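Local structure of iron Super-Oxide Dismutase (Plasmodium knowlesi, 2AWP) at residues Y10-L15 against I19-L24; F26-H31 against F76-M81. The protein probably uses an iron cofactor to convert superoxide radicals into hydrogen peroxide and molecular oxygen, as iron superoxide dismutases do. All blocks are in the same frame, centred on the assembly; numbering follows the deposited sequence.

Contact 1: residues Y10-L15 against I19-L24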
ATOM      1  N   TYR A  10       3.606 -25.500   5.079  1.00 14.00           N
ATOM      2  CA  TYR A  10       3.579 -26.094   3.758  1.00 13.98           C
ATOM      3  C   TYR A  10       4.749 -25.532   2.941  1.00 14.43           C
ATOM      4  O   TYR A  10       5.401 -24.533   3.318  1.00 13.61           O
ATOM      5  CB  TYR A  10       2.238 -25.802   3.024  1.00 13.31           C
ATOM      6  CG  TYR A  10       1.712 -24.380   3.193  1.00 12.40           C
ATOM      7  CD1 TYR A  10       2.310 -23.293   2.519  1.00 13.39           C
ATOM      8  CD2 TYR A  10       0.639 -24.114   4.047  1.00 11.55           C
ATOM      9  CE1 TYR A  10       1.846 -21.983   2.690  1.00 12.76           C
ATOM     10  CE2 TYR A  10       0.168 -22.812   4.227  1.00 12.34           C
ATOM     11  CZ  TYR A  10       0.771 -21.751   3.531  1.00 11.50           C
ATOM     12  OH  TYR A  10       0.316 -20.475   3.688  1.00 10.94           O
ATOM     13  N   ALA A  11       4.992 -26.178   1.810  1.00 14.56           N
ATOM     14  CA  ALA A  11       6.068 -25.803   0.910  1.00 14.63           C
ATOM     15  C   ALA A  11       5.777 -24.462   0.208  1.00 15.21           C
ATOM     16  O   ALA A  11       4.611 -24.030   0.077  1.00 15.37           O
ATOM     17  CB  ALA A  11       6.306 -26.921  -0.120  1.00 14.67           C
ATOM     18  N   LEU A  12       6.855 -23.827  -0.239  1.00 13.82           N
ATOM     19  CA  LEU A  12       6.826 -22.519  -0.862  1.00 13.96           C
ATOM     20  C   LEU A  12       5.999 -22.521  -2.136  1.00 13.07           C
ATOM     21  O   LEU A  12       5.453 -21.501  -2.513  1.00 12.49           O
ATOM     22  CB  LEU A  12       8.274 -22.086  -1.160  1.00 14.11           C
ATOM     23  CG  LEU A  12       8.656 -20.627  -1.074  1.00 13.23           C
ATOM     24  CD1 LEU A  12       8.507 -20.111   0.349  1.00 11.34           C
ATOM     25  CD2 LEU A  12      10.084 -20.492  -1.544  1.00 11.85           C
ATOM     26  N   ASN A  13       5.906 -23.677  -2.791  1.00 12.31           N
ATOM     27  CA  ASN A  13       5.115 -23.821  -4.009  1.00 13.09           C
ATOM     28  C   ASN A  13       3.721 -24.426  -3.733  1.00 12.18           C
ATOM     29  O   ASN A  13       3.019 -24.753  -4.668  1.00 13.59           O
ATOM     30  CB  ASN A  13       5.856 -24.698  -5.054  1.00 12.50           C
ATOM     31  CG  ASN A  13       5.970 -26.134  -4.613  1.00 15.15           C
ATOM     32  OD1 ASN A  13       5.626 -26.458  -3.486  1.00 14.66           O
ATOM     33  ND2 ASN A  13       6.501 -26.992  -5.471  1.00 16.98           N
ATOM     34  N   ALA A  14       3.343 -24.611  -2.470  1.00 12.30           N
ATOM     35  CA  ALA A  14       2.137 -25.389  -2.139  1.00 11.82           C
ATOM     36  C   ALA A  14       0.852 -24.656  -2.484  1.00 12.03           C
ATOM     37  O   ALA A  14      -0.218 -25.283  -2.569  1.00 12.25           O
ATOM     38  CB  ALA A  14       2.128 -25.803  -0.643  1.00 11.24           C
ATOM     39  N   LEU A  15       0.937 -23.334  -2.682  1.00 12.10           N
ATOM     40  CA  LEU A  15      -0.259 -22.545  -3.000  1.00 12.48           C
ATOM     41  C   LEU A  15      -0.378 -22.258  -4.491  1.00 12.23           C
ATOM     42  O   LEU A  15      -1.275 -21.569  -4.923  1.00 12.29           O
ATOM     43  CB  LEU A  15      -0.349 -21.250  -2.169  1.00 11.66           C
ATOM     44  CG  LEU A  15      -0.038 -21.411  -0.674  1.00 12.61           C
ATOM     45  CD1 LEU A  15      -0.097 -20.048   0.058  1.00  7.69           C
ATOM     46  CD2 LEU A  15      -0.978 -22.409   0.008  1.00 10.23           C
ATOM     47  N   ILE A  19      -1.349 -18.610  -5.787  1.00 11.69           N
ATOM     48  CA  ILE A  19      -0.291 -17.704  -5.461  1.00 11.10           C
ATOM     49  C   ILE A  19       0.985 -18.499  -5.749  1.00 11.72           C
ATOM     50  O   ILE A  19       1.183 -19.601  -5.214  1.00 10.95           O
ATOM     51  CB  ILE A  19      -0.338 -17.282  -3.981  1.00 12.00           C
ATOM     52  CG1 ILE A  19      -1.685 -16.598  -3.630  1.00 10.92           C
ATOM     53  CG2 ILE A  19       0.842 -16.338  -3.653  1.00  9.55           C
ATOM     54  CD1 ILE A  19      -1.897 -16.441  -2.119  1.00 11.26           C
ATOM     55  N   SER A  20       1.848 -17.921  -6.577  1.00 11.73           N
ATOM     56  CA  SER A  20       3.061 -18.575  -7.044  1.00 10.68           C
ATOM     57  C   SER A  20       4.130 -18.805  -5.984  1.00 10.69           C
ATOM     58  O   SER A  20       4.169 -18.143  -4.953  1.00  9.86           O
ATOM     59  CB  SER A  20       3.659 -17.763  -8.204  1.00 10.52           C
ATOM     60  OG  SER A  20       4.193 -16.521  -7.774  1.00  9.45           O
ATOM     61  N   GLU A  21       5.012 -19.762  -6.255  1.00 10.36           N
ATOM     62  CA  GLU A  21       6.202 -19.932  -5.454  1.00 11.29           C
ATOM     63  C   GLU A  21       7.042 -18.631  -5.380  1.00 10.15           C
ATOM     64  O   GLU A  21       7.527 -18.259  -4.315  1.00  9.55           O
ATOM     65  CB  GLU A  21       7.049 -21.112  -5.995  1.00 10.99           C
ATOM     66  CG  GLU A  21       8.191 -21.484  -5.048  1.00 13.20           C
ATOM     67  CD  GLU A  21       9.046 -22.624  -5.606  1.00 14.75           C
ATOM     68  OE1 GLU A  21       8.627 -23.261  -6.595  1.00 18.90           O
ATOM     69  OE2 GLU A  21      10.126 -22.867  -5.053  1.00 21.51           O
ATOM     70  N   GLU A  22       7.208 -17.946  -6.497  1.00 10.49           N
ATOM     71  CA  GLU A  22       7.908 -16.652  -6.479  1.00 10.28           C
ATOM     72  C   GLU A  22       7.293 -15.672  -5.480  1.00  9.69           C
ATOM     73  O   GLU A  22       8.014 -15.039  -4.702  1.00  8.99           O
ATOM     74  CB  GLU A  22       7.943 -16.008  -7.862  1.00 11.12           C
ATOM     75  CG  GLU A  22       8.739 -14.698  -7.867  1.00 10.20           C
ATOM     76  CD  GLU A  22       8.849 -14.013  -9.235  1.00 11.82           C
ATOM     77  OE1 GLU A  22       8.380 -14.582 -10.260  1.00 13.79           O
ATOM     78  OE2 GLU A  22       9.393 -12.878  -9.260  1.00 12.99           O
ATOM     79  N   THR A  23       5.970 -15.539  -5.515  1.00  9.57           N
ATOM     80  CA  THR A  23       5.244 -14.696  -4.527  1.00  8.80           C
ATOM     81  C   THR A  23       5.537 -15.124  -3.091  1.00  9.07           C
ATOM     82  O   THR A  23       5.968 -14.301  -2.296  1.00  9.77           O
ATOM     83  CB  THR A  23       3.720 -14.578  -4.811  1.00  7.30           C
ATOM     84  OG1 THR A  23       3.523 -13.816  -6.013  1.00  8.00           O
ATOM     85  CG2 THR A  23       2.988 -13.828  -3.673  1.00  6.64           C
ATOM     86  N   LEU A  24       5.350 -16.409  -2.771  1.00  9.46           N
ATOM     87  CA  LEU A  24       5.691 -16.898  -1.436  1.00  9.03           C
ATOM     88  C   LEU A  24       7.137 -16.589  -1.107  1.00  8.75           C
ATOM     89  O   LEU A  24       7.419 -16.160  -0.001  1.00  8.35           O
ATOM     90  CB  LEU A  24       5.364 -18.397  -1.257  1.00  9.57           C
ATOM     91  CG  LEU A  24       3.994 -18.607  -0.575  1.00 11.58           C
ATOM     92  CD1 LEU A  24       2.890 -17.961  -1.426  1.00 13.64           C
ATOM     93  CD2 LEU A  24       3.703 -20.068  -0.336  1.00  7.34           C
TER
HETATM   94  O   HOH W   1       2.941 -21.398  -3.746  1.00 10.33           O

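Contact 2: residues F26-H31 against F76-M81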
ATOM      1  N   PHE A  26       9.179 -14.013  -2.152  1.00  8.45           N
ATOM      2  CA  PHE A  26       9.294 -12.598  -1.747  1.00  9.56           C
ATOM      3  C   PHE A  26       8.471 -12.243  -0.488  1.00  9.13           C
ATOM      4  O   PHE A  26       8.964 -11.595   0.440  1.00 10.01           O
ATOM      5  CB  PHE A  26       8.963 -11.655  -2.932  1.00  8.96           C
ATOM      6  CG  PHE A  26      10.027 -11.611  -3.998  1.00  8.58           C
ATOM      7  CD1 PHE A  26      11.123 -10.776  -3.868  1.00  8.54           C
ATOM      8  CD2 PHE A  26       9.954 -12.446  -5.119  1.00 11.39           C
ATOM      9  CE1 PHE A  26      12.146 -10.750  -4.845  1.00 10.38           C
ATOM     10  CE2 PHE A  26      10.974 -12.441  -6.115  1.00 11.40           C
ATOM     11  CZ  PHE A  26      12.074 -11.579  -5.979  1.00  9.40           C
ATOM     12  N   HIS A  27       7.231 -12.713  -0.453  1.00  9.42           N
ATOM     13  CA  HIS A  27       6.280 -12.321   0.565  1.00  8.94           C
ATOM     14  C   HIS A  27       6.713 -12.877   1.918  1.00  9.32           C
ATOM     15  O   HIS A  27       6.806 -12.121   2.896  1.00  8.55           O
ATOM     16  CB  HIS A  27       4.898 -12.828   0.167  1.00  8.93           C
ATOM     17  CG  HIS A  27       3.756 -12.086   0.794  1.00  8.27           C
ATOM     18  ND1 HIS A  27       2.452 -12.295   0.408  1.00  8.53           N
ATOM     19  CD2 HIS A  27       3.710 -11.140   1.764  1.00  7.14           C
ATOM     20  CE1 HIS A  27       1.648 -11.539   1.128  1.00  5.57           C
ATOM     21  NE2 HIS A  27       2.384 -10.845   1.962  1.00  5.96           N
ATOM     22  N   TYR A  28       7.068 -14.160   1.949  1.00  8.90           N
ATOM     23  CA  TYR A  28       7.515 -14.793   3.207  1.00 10.15           C
ATOM     24  C   TYR A  28       8.996 -14.539   3.546  1.00 10.36           C
ATOM     25  O   TYR A  28       9.312 -14.079   4.639  1.00 10.58           O
ATOM     26  CB  TYR A  28       7.209 -16.298   3.199  1.00 10.12           C
ATOM     27  CG  TYR A  28       7.661 -17.019   4.453  1.00 11.23           C
ATOM     28  CD1 TYR A  28       6.986 -16.832   5.663  1.00 10.66           C
ATOM     29  CD2 TYR A  28       8.791 -17.860   4.433  1.00 10.33           C
ATOM     30  CE1 TYR A  28       7.390 -17.508   6.851  1.00 13.09           C
ATOM     31  CE2 TYR A  28       9.214 -18.529   5.605  1.00 11.85           C
ATOM     32  CZ  TYR A  28       8.504 -18.357   6.801  1.00 11.83           C
ATOM     33  OH  TYR A  28       8.914 -19.007   7.962  1.00 13.55           O
ATOM     34  N   ASN A  29       9.894 -14.832   2.611  1.00 11.21           N
ATOM     35  CA  ASN A  29      11.339 -14.744   2.887  1.00 10.68           C
ATOM     36  C   ASN A  29      11.901 -13.326   2.838  1.00  9.81           C
ATOM     37  O   ASN A  29      12.934 -13.048   3.448  1.00  9.25           O
ATOM     38  CB  ASN A  29      12.139 -15.683   1.953  1.00 11.61           C
ATOM     39  CG  ASN A  29      11.940 -17.166   2.284  1.00 12.22           C
ATOM     40  OD1 ASN A  29      12.009 -17.600   3.445  1.00 13.61           O
ATOM     41  ND2 ASN A  29      11.699 -17.965   1.238  1.00 12.31           N
ATOM     42  N   LYS A  30      11.219 -12.410   2.146  1.00  8.28           N
ATOM     43  CA  LYS A  30      11.655 -11.013   2.128  1.00  7.71           C
ATOM     44  C   LYS A  30      10.810 -10.081   3.034  1.00  6.61           C
ATOM     45  O   LYS A  30      11.307  -9.566   4.028  1.00  6.41           O
ATOM     46  CB  LYS A  30      11.758 -10.498   0.686  1.00  6.80           C
ATOM     47  CG  LYS A  30      12.629 -11.350  -0.232  1.00 10.95           C
ATOM     48  CD  LYS A  30      14.099 -11.477   0.263  1.00 11.47           C
ATOM     49  CE  LYS A  30      14.695 -12.816  -0.240  1.00 15.23           C
ATOM     50  NZ  LYS A  30      16.166 -12.941   0.023  1.00 12.85           N
ATOM     51  N   HIS A  31       9.536  -9.870   2.689  1.00  7.27           N
ATOM     52  CA  HIS A  31       8.643  -9.032   3.494  1.00  6.54           C
ATOM     53  C   HIS A  31       8.479  -9.507   4.935  1.00  6.71           C
ATOM     54  O   HIS A  31       8.834  -8.777   5.874  1.00  6.52           O
ATOM     55  CB  HIS A  31       7.263  -8.832   2.790  1.00  6.59           C
ATOM     56  CG  HIS A  31       7.350  -8.048   1.509  1.00  8.37           C
ATOM     57  ND1 HIS A  31       7.492  -6.671   1.484  1.00  7.14           N
ATOM     58  CD2 HIS A  31       7.349  -8.448   0.212  1.00  9.04           C
ATOM     59  CE1 HIS A  31       7.507  -6.256   0.229  1.00 10.36           C
ATOM     60  NE2 HIS A  31       7.422  -7.311  -0.563  1.00  9.44           N
ATOM     61  N   PHE A  76      -0.829 -15.233  10.562  1.00  8.93           N
ATOM     62  CA  PHE A  76      -2.264 -15.520  10.492  1.00  9.25           C
ATOM     63  C   PHE A  76      -2.729 -15.705   9.038  1.00  9.42           C
ATOM     64  O   PHE A  76      -3.567 -16.545   8.755  1.00 11.06           O
ATOM     65  CB  PHE A  76      -3.047 -14.402  11.206  1.00  9.33           C
ATOM     66  CG  PHE A  76      -4.439 -14.819  11.669  1.00  9.89           C
ATOM     67  CD1 PHE A  76      -4.601 -15.544  12.848  1.00 10.85           C
ATOM     68  CD2 PHE A  76      -5.565 -14.485  10.929  1.00  7.89           C
ATOM     69  CE1 PHE A  76      -5.862 -15.922  13.296  1.00 11.05           C
ATOM     70  CE2 PHE A  76      -6.835 -14.857  11.365  1.00 10.83           C
ATOM     71  CZ  PHE A  76      -6.986 -15.586  12.551  1.00  9.25           C
ATOM     72  N   TYR A  77      -2.176 -14.912   8.122  1.00 10.33           N
ATOM     73  CA  TYR A  77      -2.417 -15.032   6.697  1.00 10.50           C
ATOM     74  C   TYR A  77      -1.942 -16.377   6.115  1.00 10.53           C
ATOM     75  O   TYR A  77      -2.701 -17.057   5.424  1.00 11.17           O
ATOM     76  CB  TYR A  77      -1.754 -13.855   5.984  1.00  9.44           C
ATOM     77  CG  TYR A  77      -1.767 -13.863   4.464  1.00 10.67           C
ATOM     78  CD1 TYR A  77      -2.967 -13.763   3.748  1.00  9.11           C
ATOM     79  CD2 TYR A  77      -0.564 -13.926   3.743  1.00  8.14           C
ATOM     80  CE1 TYR A  77      -2.973 -13.755   2.349  1.00  8.42           C
ATOM     81  CE2 TYR A  77      -0.553 -13.914   2.339  1.00  9.20           C
ATOM     82  CZ  TYR A  77      -1.762 -13.809   1.646  1.00  8.24           C
ATOM     83  OH  TYR A  77      -1.776 -13.776   0.256  1.00  8.83           O
ATOM     84  N   TRP A  78      -0.707 -16.759   6.417  1.00 10.66           N
ATOM     85  CA  TRP A  78      -0.159 -18.034   5.930  1.00 10.31           C
ATOM     86  C   TRP A  78      -0.978 -19.226   6.454  1.00 10.50           C
ATOM     87  O   TRP A  78      -1.291 -20.136   5.689  1.00 10.21           O
ATOM     88  CB  TRP A  78       1.335 -18.177   6.318  1.00  8.98           C
ATOM     89  CG  TRP A  78       2.204 -17.088   5.710  1.00  9.01           C
ATOM     90  CD1 TRP A  78       3.063 -16.270   6.361  1.00  9.77           C
ATOM     91  CD2 TRP A  78       2.246 -16.697   4.331  1.00  8.79           C
ATOM     92  NE1 TRP A  78       3.644 -15.382   5.480  1.00  9.56           N
ATOM     93  CE2 TRP A  78       3.155 -15.629   4.226  1.00  8.88           C
ATOM     94  CE3 TRP A  78       1.590 -17.147   3.170  1.00 10.15           C
ATOM     95  CZ2 TRP A  78       3.430 -14.995   3.003  1.00  8.45           C
ATOM     96  CZ3 TRP A  78       1.878 -16.536   1.953  1.00  8.43           C
ATOM     97  CH2 TRP A  78       2.778 -15.461   1.883  1.00  8.81           C
ATOM     98  N   ASP A  79      -1.288 -19.198   7.758  1.00 10.75           N
ATOM     99  CA  ASP A  79      -2.097 -20.226   8.431  1.00 10.83           C
ATOM    100  C   ASP A  79      -3.551 -20.273   7.976  1.00 10.81           C
ATOM    101  O   ASP A  79      -4.217 -21.329   8.082  1.00  8.94           O
ATOM    102  CB  ASP A  79      -1.998 -20.080   9.954  1.00 10.69           C
ATOM    103  CG  ASP A  79      -0.587 -20.256  10.452  1.00 13.84           C
ATOM    104  OD1 ASP A  79       0.309 -20.567   9.621  1.00 13.45           O
ATOM    105  OD2 ASP A  79      -0.372 -20.066  11.677  1.00 17.03           O
ATOM    106  N   SER A  80      -4.027 -19.146   7.437  1.00 10.05           N
ATOM    107  CA  SER A  80      -5.370 -19.060   6.836  1.00 10.84           C
ATOM    108  C   SER A  80      -5.487 -19.730   5.471  1.00 10.74           C
ATOM    109  O   SER A  80      -6.580 -19.763   4.881  1.00 11.50           O
ATOM    110  CB  SER A  80      -5.805 -17.586   6.677  1.00 10.68           C
ATOM    111  OG  SER A  80      -6.089 -16.999   7.937  1.00 12.13           O
ATOM    112  N   MET A  81      -4.366 -20.240   4.958  1.00 10.78           N
ATOM    113  CA  MET A  81      -4.323 -20.898   3.655  1.00 10.32           C
ATOM    114  C   MET A  81      -3.666 -22.256   3.759  1.00 10.73           C
ATOM    115  O   MET A  81      -3.122 -22.589   4.789  1.00 12.09           O
ATOM    116  CB  MET A  81      -3.514 -20.057   2.653  1.00 10.54           C
ATOM    117  CG  MET A  81      -4.187 -18.756   2.322  1.00  8.97           C
ATOM    118  SD  MET A  81      -3.264 -17.810   1.120  1.00  9.84           S
ATOM    119  CE  MET A  81      -1.787 -17.382   2.051  1.00  9.99           C
TER
HETATM  120  O   HOH W   2       0.759 -13.505  -1.137  1.00  7.56           O

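Contact 1: residues Y10-L15 against I19-L24
Leu24, in the first turn of helix 21-43, packs into the loop 10-15 that precedes the helix. Its CB lies beside Leu12, 3.9 Å from Leu12 CD1, and close to Leu12 O as well. From there the two leucine side chains run past each other in opposite directions. CG of Leu24 stays near Leu12 O. The chain then forks. CD1 turns to Leu15 and meets Leu15 CD1. CD2 turns into the loop. It presses against Leu12 O, tight at 3.1 Å, touches Leu15 CD1 and reaches the edge of the Tyr10 ring near its plane, at CE1. The other branch of Leu15, CD2, lies over one face of that ring, toward its rim. Tyr10 OH bonds outside the pair, to the backbone O of Trp78.

Leu12 O is used from several directions. Glu21 CA makes a CH...O contact with it. Water 1 donates to Leu12 O at 2.8 Å and to Ile19 O, and accepts from Leu15 N. One water thus ties three backbone groups across the contact. The direct bond is Ile19 N to Leu15 O, 3.1 Å and nearly straight at 171°, with the donor well above the carbonyl plane. On the outer side, Glu21 CG is anti to its backbone N (chi1 -170°) and the chain beyond is extended. This lays CG against Leu12 CB and brings OE1 within 3.5 Å of Asn13 CB.

Ser20 is the N-cap of the helix: its OG accepts from Thr23 N, and Asp167 also bonds to this hydroxyl. A type I turn, Ala11 to Ala14, folds the loop. The whole is an N-capped helix start with its lead-in loop folded against it, within the alpha-hairpin domain of iron/manganese superoxide dismutases.

Contact 2: residues F26-H31 against F76-M81
His27 is linked to Tyr77 through a water while the edge of Trp78 points at the histidine's ring face. Water 2 lies in the plane of both the His27 and Tyr77 rings, 2.6 Å from His27 ND1 and 2.9 Å from Tyr77 OH. Tyr77 OH also bonds to Tyr175. The two rings touch directly at His27 CE1 and Tyr77 CE2, 3.5 Å apart, with planes at 44°.

Trp78 brings CZ2 and CH2 over the His27 ring, a T-shaped pair with planes at 72°. CH2 is 3.5 Å from His27 ND1. Tyr28 meets the same indole farther along. A trans first torsion (chi1 179°) sends its ring off toward Trp78, and CD1 comes 3.6 Å from Trp78 NE1. The edge of Tyr28 is turned to the face of the five-membered ring of Trp78, offset from its centre. The indole thus touches both of two successive side chains of helix 21-43. Trp78 NE1 bonds to His32, which holds the indole from the same helix.

The four rings form a buried aromatic cluster. His27 is a probable iron ligand, with His74, Asp158 and His162, consistent with an aromatic shell beside the metal site of an iron superoxide dismutase.

Overall arrangement
Both contacts draw on helix 21-43. Contact 1 closes its first turn onto the preceding loop, and contact 2 joins its next turns to the end of helix 62-79. Contact 1 is partly buried, with Asn13 and Glu21 exposed at its outer side. In contact 2 every touching residue is buried. Their chemistry follows this difference: leucines, backbone bonds and a bridging water in the first, aromatic rings and a water between side chains in the second. They also meet. Leu15 CD1 packs on Met81 CE, and Ile19 CD1 packs on Tyr77 OH. The loop contact thus borders the aromatic cluster beside the probable iron site.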